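Adenine Deaminase (Enterococcus faecalis, PDB 2ICS) is a binuclear zinc hydrolase of the amidohydrolase type that deacetylates acetyl-(R)-mandelate very inefficiently in vitro and binds adenine near its metals. Local coordinates at residues W233-G247 / R261-I273. Residues are numbered along the deposited sequence; the frame is centred on the assembly and turned at random.
With ZN (zinc ion), chain B.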
ATOM      1  N   TRP A 233      18.845  10.156  -2.372  1.00 27.65           N
ATOM      2  CA  TRP A 233      18.266  11.200  -3.210  1.00 27.27           C
ATOM      3  C   TRP A 233      18.412  10.798  -4.673  1.00 27.31           C
ATOM      4  O   TRP A 233      17.520  11.028  -5.489  1.00 26.66           O
ATOM      5  CB  TRP A 233      18.978  12.534  -2.982  1.00 27.30           C
ATOM      6  CG  TRP A 233      18.220  13.462  -2.097  1.00 24.58           C
ATOM      7  CD1 TRP A 233      18.509  13.787  -0.804  1.00 23.19           C
ATOM      8  CD2 TRP A 233      17.015  14.156  -2.429  1.00 24.88           C
ATOM      9  NE1 TRP A 233      17.552  14.644  -0.306  1.00 25.00           N
ATOM     10  CE2 TRP A 233      16.622  14.885  -1.285  1.00 25.87           C
ATOM     11  CE3 TRP A 233      16.225  14.231  -3.584  1.00 26.37           C
ATOM     12  CZ2 TRP A 233      15.469  15.681  -1.260  1.00 26.52           C
ATOM     13  CZ3 TRP A 233      15.074  15.025  -3.560  1.00 27.30           C
ATOM     14  CH2 TRP A 233      14.710  15.737  -2.405  1.00 25.60           C
ATOM     15  N   GLN A 234      19.548  10.193  -4.998  1.00 27.87           N
ATOM     16  CA  GLN A 234      19.809   9.760  -6.361  1.00 28.43           C
ATOM     17  C   GLN A 234      18.775   8.739  -6.818  1.00 28.85           C
ATOM     18  O   GLN A 234      18.203   8.870  -7.895  1.00 28.99           O
ATOM     19  CB  GLN A 234      21.219   9.175  -6.458  1.00 29.29           C
ATOM     20  CG  GLN A 234      22.310  10.234  -6.397  1.00 31.74           C
ATOM     21  CD  GLN A 234      23.685   9.650  -6.127  1.00 33.79           C
ATOM     22  OE1 GLN A 234      24.033   8.588  -6.643  1.00 35.90           O
ATOM     23  NE2 GLN A 234      24.479  10.352  -5.325  1.00 30.37           N
ATOM     24  N   ALA A 235      18.536   7.722  -5.996  1.00 28.71           N
ATOM     25  CA  ALA A 235      17.559   6.695  -6.330  1.00 27.29           C
ATOM     26  C   ALA A 235      16.190   7.355  -6.465  1.00 27.26           C
ATOM     27  O   ALA A 235      15.427   7.058  -7.382  1.00 26.99           O
ATOM     28  CB  ALA A 235      17.530   5.627  -5.237  1.00 27.32           C
ATOM     29  N   TYR A 236      15.885   8.251  -5.534  1.00 27.68           N
ATOM     30  CA  TYR A 236      14.621   8.981  -5.535  1.00 28.01           C
ATOM     31  C   TYR A 236      14.501   9.781  -6.833  1.00 29.12           C
ATOM     32  O   TYR A 236      13.503   9.698  -7.548  1.00 29.92           O
ATOM     33  CB  TYR A 236      14.586   9.933  -4.341  1.00 26.39           C
ATOM     34  CG  TYR A 236      13.319  10.758  -4.205  1.00 29.28           C
ATOM     35  CD1 TYR A 236      12.155  10.203  -3.681  1.00 26.02           C
ATOM     36  CD2 TYR A 236      13.302  12.112  -4.559  1.00 28.39           C
ATOM     37  CE1 TYR A 236      11.005  10.971  -3.503  1.00 28.85           C
ATOM     38  CE2 TYR A 236      12.156  12.891  -4.386  1.00 28.96           C
ATOM     39  CZ  TYR A 236      11.011  12.312  -3.851  1.00 29.03           C
ATOM     40  OH  TYR A 236       9.887  13.072  -3.633  1.00 28.37           O
ATOM     41  N   ASN A 237      15.539  10.552  -7.129  1.00 30.68           N
ATOM     42  CA  ASN A 237      15.572  11.384  -8.320  1.00 32.42           C
ATOM     43  C   ASN A 237      15.432  10.573  -9.611  1.00 33.41           C
ATOM     44  O   ASN A 237      14.869  11.066 -10.586  1.00 33.88           O
ATOM     45  CB  ASN A 237      16.874  12.201  -8.331  1.00 34.17           C
ATOM     46  CG  ASN A 237      16.906  13.253  -9.432  1.00 35.43           C
ATOM     47  OD1 ASN A 237      16.004  14.086  -9.543  1.00 34.68           O
ATOM     48  ND2 ASN A 237      17.959  13.224 -10.243  1.00 34.38           N
ATOM     49  N   LYS A 238      15.911   9.328  -9.617  1.00 33.92           N
ATOM     50  CA  LYS A 238      15.824   8.503 -10.820  1.00 33.09           C
ATOM     51  C   LYS A 238      14.500   7.754 -10.991  1.00 32.58           C
ATOM     52  O   LYS A 238      14.322   7.011 -11.954  1.00 32.27           O
ATOM     53  CB  LYS A 238      17.001   7.516 -10.894  1.00 34.23           C
ATOM     54  CG  LYS A 238      16.895   6.261 -10.039  1.00 36.44           C
ATOM     55  CD  LYS A 238      18.172   5.415 -10.177  1.00 37.00           C
ATOM     56  CE  LYS A 238      18.097   4.115  -9.379  1.00 39.33           C
ATOM     57  NZ  LYS A 238      19.353   3.296  -9.456  1.00 38.57           N
ATOM     58  N   GLY A 239      13.572   7.937 -10.061  1.00 30.89           N
ATOM     59  CA  GLY A 239      12.287   7.281 -10.211  1.00 30.75           C
ATOM     60  C   GLY A 239      11.968   6.082  -9.342  1.00 29.95           C
ATOM     61  O   GLY A 239      10.936   5.442  -9.552  1.00 31.58           O
ATOM     62  N   VAL A 240      12.834   5.740  -8.395  1.00 28.29           N
ATOM     63  CA  VAL A 240      12.534   4.619  -7.508  1.00 27.30           C
ATOM     64  C   VAL A 240      11.354   5.089  -6.648  1.00 26.45           C
ATOM     65  O   VAL A 240      11.415   6.154  -6.030  1.00 27.68           O
ATOM     66  CB  VAL A 240      13.735   4.273  -6.592  1.00 27.54           C
ATOM     67  CG1 VAL A 240      13.375   3.102  -5.685  1.00 25.79           C
ATOM     68  CG2 VAL A 240      14.959   3.925  -7.443  1.00 26.45           C
ATOM     69  N   VAL A 241      10.283   4.303  -6.617  1.00 24.86           N
ATOM     70  CA  VAL A 241       9.084   4.666  -5.859  1.00 22.55           C
ATOM     71  C   VAL A 241       9.187   4.406  -4.352  1.00 22.43           C
ATOM     72  O   VAL A 241       9.277   3.263  -3.909  1.00 21.62           O
ATOM     73  CB  VAL A 241       7.857   3.919  -6.421  1.00 22.74           C
ATOM     74  CG1 VAL A 241       6.581   4.390  -5.725  1.00 23.69           C
ATOM     75  CG2 VAL A 241       7.760   4.147  -7.924  1.00 21.50           C
ATOM     76  N   PHE A 242       9.171   5.481  -3.568  1.00 21.96           N
ATOM     77  CA  PHE A 242       9.258   5.379  -2.115  1.00 22.01           C
ATOM     78  C   PHE A 242       7.889   5.068  -1.505  1.00 22.12           C
ATOM     79  O   PHE A 242       6.956   5.869  -1.595  1.00 22.69           O
ATOM     80  CB  PHE A 242       9.808   6.682  -1.530  1.00 21.06           C
ATOM     81  CG  PHE A 242      11.305   6.832  -1.663  1.00 21.37           C
ATOM     82  CD1 PHE A 242      11.976   6.385  -2.799  1.00 22.73           C
ATOM     83  CD2 PHE A 242      12.043   7.453  -0.658  1.00 21.99           C
ATOM     84  CE1 PHE A 242      13.357   6.553  -2.931  1.00 20.60           C
ATOM     85  CE2 PHE A 242      13.427   7.627  -0.782  1.00 21.25           C
ATOM     86  CZ  PHE A 242      14.082   7.177  -1.918  1.00 19.92           C
ATOM     87  N   ASP A 243       7.782   3.896  -0.891  1.00 20.80           N
ATOM     88  CA  ASP A 243       6.535   3.443  -0.274  1.00 20.86           C
ATOM     89  C   ASP A 243       6.746   3.390   1.239  1.00 18.30           C
ATOM     90  O   ASP A 243       7.761   2.879   1.704  1.00 17.53           O
ATOM     91  CB  ASP A 243       6.190   2.053  -0.826  1.00 20.25           C
ATOM     92  CG  ASP A 243       4.889   1.499  -0.280  1.00 22.71           C
ATOM     93  OD1 ASP A 243       3.800   1.988  -0.662  1.00 24.27           O
ATOM     94  OD2 ASP A 243       4.962   0.556   0.534  1.00 22.55           O
ATOM     95  N   ILE A 244       5.789   3.914   1.999  1.00 19.97           N
ATOM     96  CA  ILE A 244       5.881   3.940   3.462  1.00 19.79           C
ATOM     97  C   ILE A 244       6.009   2.574   4.156  1.00 21.12           C
ATOM     98  O   ILE A 244       6.974   2.342   4.879  1.00 23.57           O
ATOM     99  CB  ILE A 244       4.671   4.686   4.089  1.00 20.05           C
ATOM    100  CG1 ILE A 244       4.681   6.160   3.669  1.00 20.14           C
ATOM    101  CG2 ILE A 244       4.730   4.595   5.620  1.00 18.77           C
ATOM    102  CD1 ILE A 244       5.870   6.947   4.193  1.00 19.60           C
ATOM    103  N   GLY A 245       5.040   1.683   3.951  1.00 22.02           N
ATOM    104  CA  GLY A 245       5.083   0.376   4.597  1.00 20.12           C
ATOM    105  C   GLY A 245       5.394   0.514   6.083  1.00 20.06           C
ATOM    106  O   GLY A 245       6.303  -0.138   6.589  1.00 19.99           O
ATOM    107  N   HIS A 246       4.625   1.354   6.777  1.00 21.03           N
ATOM    108  CA  HIS A 246       4.828   1.642   8.203  1.00 20.58           C
ATOM    109  C   HIS A 246       5.346   0.478   9.035  1.00 22.07           C
ATOM    110  O   HIS A 246       6.470   0.523   9.543  1.00 21.11           O
ATOM    111  CB  HIS A 246       3.542   2.178   8.837  1.00 19.57           C
ATOM    112  CG  HIS A 246       3.751   2.785  10.193  1.00 19.45           C
ATOM    113  ND1 HIS A 246       4.263   2.071  11.255  1.00 17.11           N
ATOM    114  CD2 HIS A 246       3.538   4.042  10.653  1.00 15.92           C
ATOM    115  CE1 HIS A 246       4.357   2.862  12.311  1.00 19.24           C
ATOM    116  NE2 HIS A 246       3.924   4.063  11.973  1.00 18.70           N
ATOM    117  N   GLY A 247       4.521  -0.553   9.191  1.00 22.06           N
ATOM    118  CA  GLY A 247       4.939  -1.717   9.948  1.00 21.87           C
ATOM    119  C   GLY A 247       5.281  -1.474  11.409  1.00 22.76           C
ATOM    120  O   GLY A 247       5.222  -0.355  11.920  1.00 22.84           O
ATOM    121  N   ARG A 261      11.456  18.398   4.906  1.00 34.07           N
ATOM    122  CA  ARG A 261      12.201  19.649   4.955  1.00 35.68           C
ATOM    123  C   ARG A 261      13.174  19.764   3.785  1.00 33.80           C
ATOM    124  O   ARG A 261      13.482  20.867   3.340  1.00 35.43           O
ATOM    125  CB  ARG A 261      12.946  19.781   6.289  1.00 39.21           C
ATOM    126  CG  ARG A 261      12.084  20.367   7.399  1.00 45.36           C
ATOM    127  CD  ARG A 261      12.775  20.347   8.756  1.00 51.34           C
ATOM    128  NE  ARG A 261      12.932  18.988   9.273  1.00 57.48           N
ATOM    129  CZ  ARG A 261      13.354  18.699  10.500  1.00 60.13           C
ATOM    130  NH1 ARG A 261      13.665  19.676  11.344  1.00 62.12           N
ATOM    131  NH2 ARG A 261      13.465  17.434  10.887  1.00 61.17           N
ATOM    132  N   GLU A 262      13.650  18.628   3.285  1.00 30.89           N
ATOM    133  CA  GLU A 262      14.568  18.623   2.149  1.00 30.28           C
ATOM    134  C   GLU A 262      13.784  18.553   0.844  1.00 29.87           C
ATOM    135  O   GLU A 262      14.363  18.532  -0.238  1.00 31.97           O
ATOM    136  CB  GLU A 262      15.555  17.442   2.238  1.00 28.74           C
ATOM    137  CG  GLU A 262      16.663  17.648   3.268  1.00 28.41           C
ATOM    138  CD  GLU A 262      17.675  16.511   3.316  1.00 28.33           C
ATOM    139  OE1 GLU A 262      18.069  16.004   2.244  1.00 25.96           O
ATOM    140  OE2 GLU A 262      18.092  16.136   4.433  1.00 28.80           O
ATOM    141  N   GLY A 263      12.462  18.513   0.953  1.00 30.50           N
ATOM    142  CA  GLY A 263      11.628  18.469  -0.235  1.00 29.85           C
ATOM    143  C   GLY A 263      11.326  17.078  -0.754  1.00 30.29           C
ATOM    144  O   GLY A 263      10.912  16.916  -1.901  1.00 31.01           O
HETATM  145  N   MSE A 264      11.523  16.072   0.090  1.00 29.34           N
HETATM  146  CA  MSE A 264      11.273  14.688  -0.302  1.00 28.21           C
HETATM  147  C   MSE A 264       9.989  14.149   0.332  1.00 26.38           C
HETATM  148  O   MSE A 264       9.790  14.273   1.539  1.00 24.95           O
HETATM  149  CB  MSE A 264      12.461  13.817   0.112  1.00 30.22           C
HETATM  150  CG  MSE A 264      12.314  12.339  -0.221  1.00 33.06           C
HETATM  151 SE   MSE A 264      13.762  11.288   0.536  1.00 41.59          SE
HETATM  152  CE  MSE A 264      15.048  11.429  -0.914  1.00 33.51           C
ATOM    153  N   LYS A 265       9.129  13.549  -0.488  1.00 26.14           N
ATOM    154  CA  LYS A 265       7.863  12.975  -0.024  1.00 25.30           C
ATOM    155  C   LYS A 265       7.709  11.548  -0.543  1.00 24.90           C
ATOM    156  O   LYS A 265       8.205  11.216  -1.624  1.00 22.21           O
ATOM    157  CB  LYS A 265       6.672  13.804  -0.527  1.00 25.17           C
ATOM    158  CG  LYS A 265       6.644  15.239  -0.038  1.00 29.21           C
ATOM    159  CD  LYS A 265       5.440  16.000  -0.595  1.00 30.85           C
ATOM    160  CE  LYS A 265       5.438  17.442  -0.088  1.00 33.43           C
ATOM    161  NZ  LYS A 265       4.288  18.241  -0.593  1.00 36.12           N
ATOM    162  N   ALA A 266       7.017  10.706   0.221  1.00 23.21           N
ATOM    163  CA  ALA A 266       6.794   9.334  -0.210  1.00 23.06           C
ATOM    164  C   ALA A 266       5.803   9.362  -1.375  1.00 22.39           C
ATOM    165  O   ALA A 266       4.899  10.198  -1.416  1.00 22.97           O
ATOM    166  CB  ALA A 266       6.237   8.498   0.940  1.00 22.38           C
ATOM    167  N   ALA A 267       5.980   8.451  -2.321  1.00 21.50           N
ATOM    168  CA  ALA A 267       5.099   8.376  -3.478  1.00 21.97           C
ATOM    169  C   ALA A 267       3.778   7.722  -3.094  1.00 23.40           C
ATOM    170  O   ALA A 267       2.718   8.070  -3.623  1.00 22.71           O
ATOM    171  CB  ALA A 267       5.771   7.578  -4.592  1.00 21.57           C
ATOM    172  N   SER A 268       3.851   6.760  -2.180  1.00 20.74           N
ATOM    173  CA  SER A 268       2.662   6.055  -1.730  1.00 21.09           C
ATOM    174  C   SER A 268       2.728   5.747  -0.240  1.00 21.22           C
ATOM    175  O   SER A 268       3.804   5.512   0.325  1.00 18.52           O
ATOM    176  CB  SER A 268       2.472   4.755  -2.528  1.00 21.16           C
ATOM    177  OG  SER A 268       3.645   3.956  -2.518  1.00 20.59           O
ATOM    178  N   ILE A 269       1.555   5.752   0.380  1.00 19.68           N
ATOM    179  CA  ILE A 269       1.414   5.490   1.798  1.00 20.03           C
ATOM    180  C   ILE A 269       0.787   4.116   2.008  1.00 20.31           C
ATOM    181  O   ILE A 269      -0.274   3.817   1.464  1.00 21.72           O
ATOM    182  CB  ILE A 269       0.537   6.586   2.448  1.00 21.33           C
ATOM    183  CG1 ILE A 269       1.257   7.932   2.352  1.00 15.82           C
ATOM    184  CG2 ILE A 269       0.233   6.248   3.905  1.00 19.21           C
ATOM    185  CD1 ILE A 269       0.405   9.096   2.785  1.00 19.84           C
ATOM    186  N   SER A 270       1.469   3.278   2.783  1.00 20.86           N
ATOM    187  CA  SER A 270       0.995   1.928   3.080  1.00 19.77           C
ATOM    188  C   SER A 270       1.270   1.605   4.545  1.00 19.56           C
ATOM    189  O   SER A 270       2.064   2.279   5.203  1.00 19.28           O
ATOM    190  CB  SER A 270       1.671   0.899   2.170  1.00 19.80           C
ATOM    191  OG  SER A 270       3.080   0.961   2.294  1.00 21.47           O
ATOM    192  N   THR A 271       0.647   0.539   5.033  1.00 19.35           N
ATOM    193  CA  THR A 271       0.743   0.160   6.438  1.00 19.74           C
ATOM    194  C   THR A 271       1.663  -0.967   6.881  1.00 20.37           C
ATOM    195  O   THR A 271       2.145  -0.943   8.016  1.00 19.49           O
ATOM    196  CB  THR A 271      -0.639  -0.238   6.956  1.00 19.67           C
ATOM    197  OG1 THR A 271      -1.096  -1.375   6.209  1.00 17.17           O
ATOM    198  CG2 THR A 271      -1.632   0.909   6.788  1.00 18.99           C
ATOM    199  N   ASP A 272       1.904  -1.940   6.004  1.00 18.93           N
ATOM    200  CA  ASP A 272       2.675  -3.132   6.362  1.00 18.38           C
ATOM    201  C   ASP A 272       1.998  -3.670   7.621  1.00 18.63           C
ATOM    202  O   ASP A 272       2.637  -4.042   8.600  1.00 18.87           O
ATOM    203  CB  ASP A 272       4.137  -2.842   6.658  1.00 17.30           C
ATOM    204  CG  ASP A 272       4.892  -4.100   7.075  1.00 21.86           C
ATOM    205  OD1 ASP A 272       4.488  -5.197   6.642  1.00 19.36           O
ATOM    206  OD2 ASP A 272       5.884  -4.008   7.825  1.00 26.83           O
ATOM    207  N   ILE A 273       0.676  -3.693   7.561  1.00 17.52           N
ATOM    208  CA  ILE A 273      -0.163  -4.129   8.662  1.00 17.90           C
ATOM    209  C   ILE A 273      -0.395  -5.640   8.704  1.00 20.25           C
ATOM    210  O   ILE A 273      -0.402  -6.321   7.676  1.00 18.33           O
ATOM    211  CB  ILE A 273      -1.537  -3.430   8.555  1.00 17.15           C
ATOM    212  CG1 ILE A 273      -2.364  -3.653   9.815  1.00 18.17           C
ATOM    213  CG2 ILE A 273      -2.304  -3.975   7.338  1.00 15.19           C
ATOM    214  CD1 ILE A 273      -3.657  -2.844   9.816  1.00 18.06           C
TER
HETATM  215 ZN    ZN B 400       5.546  -6.512   5.190  1.00 24.94          ZN
HETATM  216  O   HOH W   1       7.001  -5.486   6.132  1.00 23.22           O
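In the amidohydrolase TIM barrel, strand 241-243 and the extended run 266-272 run parallel, joined by one beta bridge, Asp243 with Ser268, the latter run ending at the binuclear zinc site. Phe242 O accepts from both Ala267 N and Ser268 N, and Ile244 N donates to Ser268 O (3.0 Å); hydrogen bonds from His246 N to Ser270 O and from Gly247 N to Thr271 O carry the pairing on toward the metals. The Asp243 carboxylate is gripped by two serines: Ser268 OG meets OD1 at 2.7 Å on its anti lone pair, while Ser270 OG reaches OD2 from above the carboxylate plane. Gly245 N donates to Ser270 OG (2.7 Å) and so positions that hydroxyl. Thr210 OG1 also bonds Asp243 OD2; three hydroxyls thus hold the buried carboxylate and probably fix its rotation. At the far end, selenomethionine Met264 packs on helix 230-237. Extended to SE and then bent at chi3 (-88°), it lays CE over the five-membered ring of Trp233, 3.8 Å from the centroid, while CG lies over one face of Tyr236, toward its rim, and SE, in Met-aromatic contact with both rings, sits against Phe242 CE2. Trp233 NE1 points in its ring plane to Glu262 OE1, and Tyr236 OH donates to a lone pair of Lys265 O (3.2 Å). At the active-site end, His60 and His62 share a zinc with Asp272, whose OD1 binds that ion at 2.2 Å, while its OD2 lies 3.3 Å from Gly247 CA.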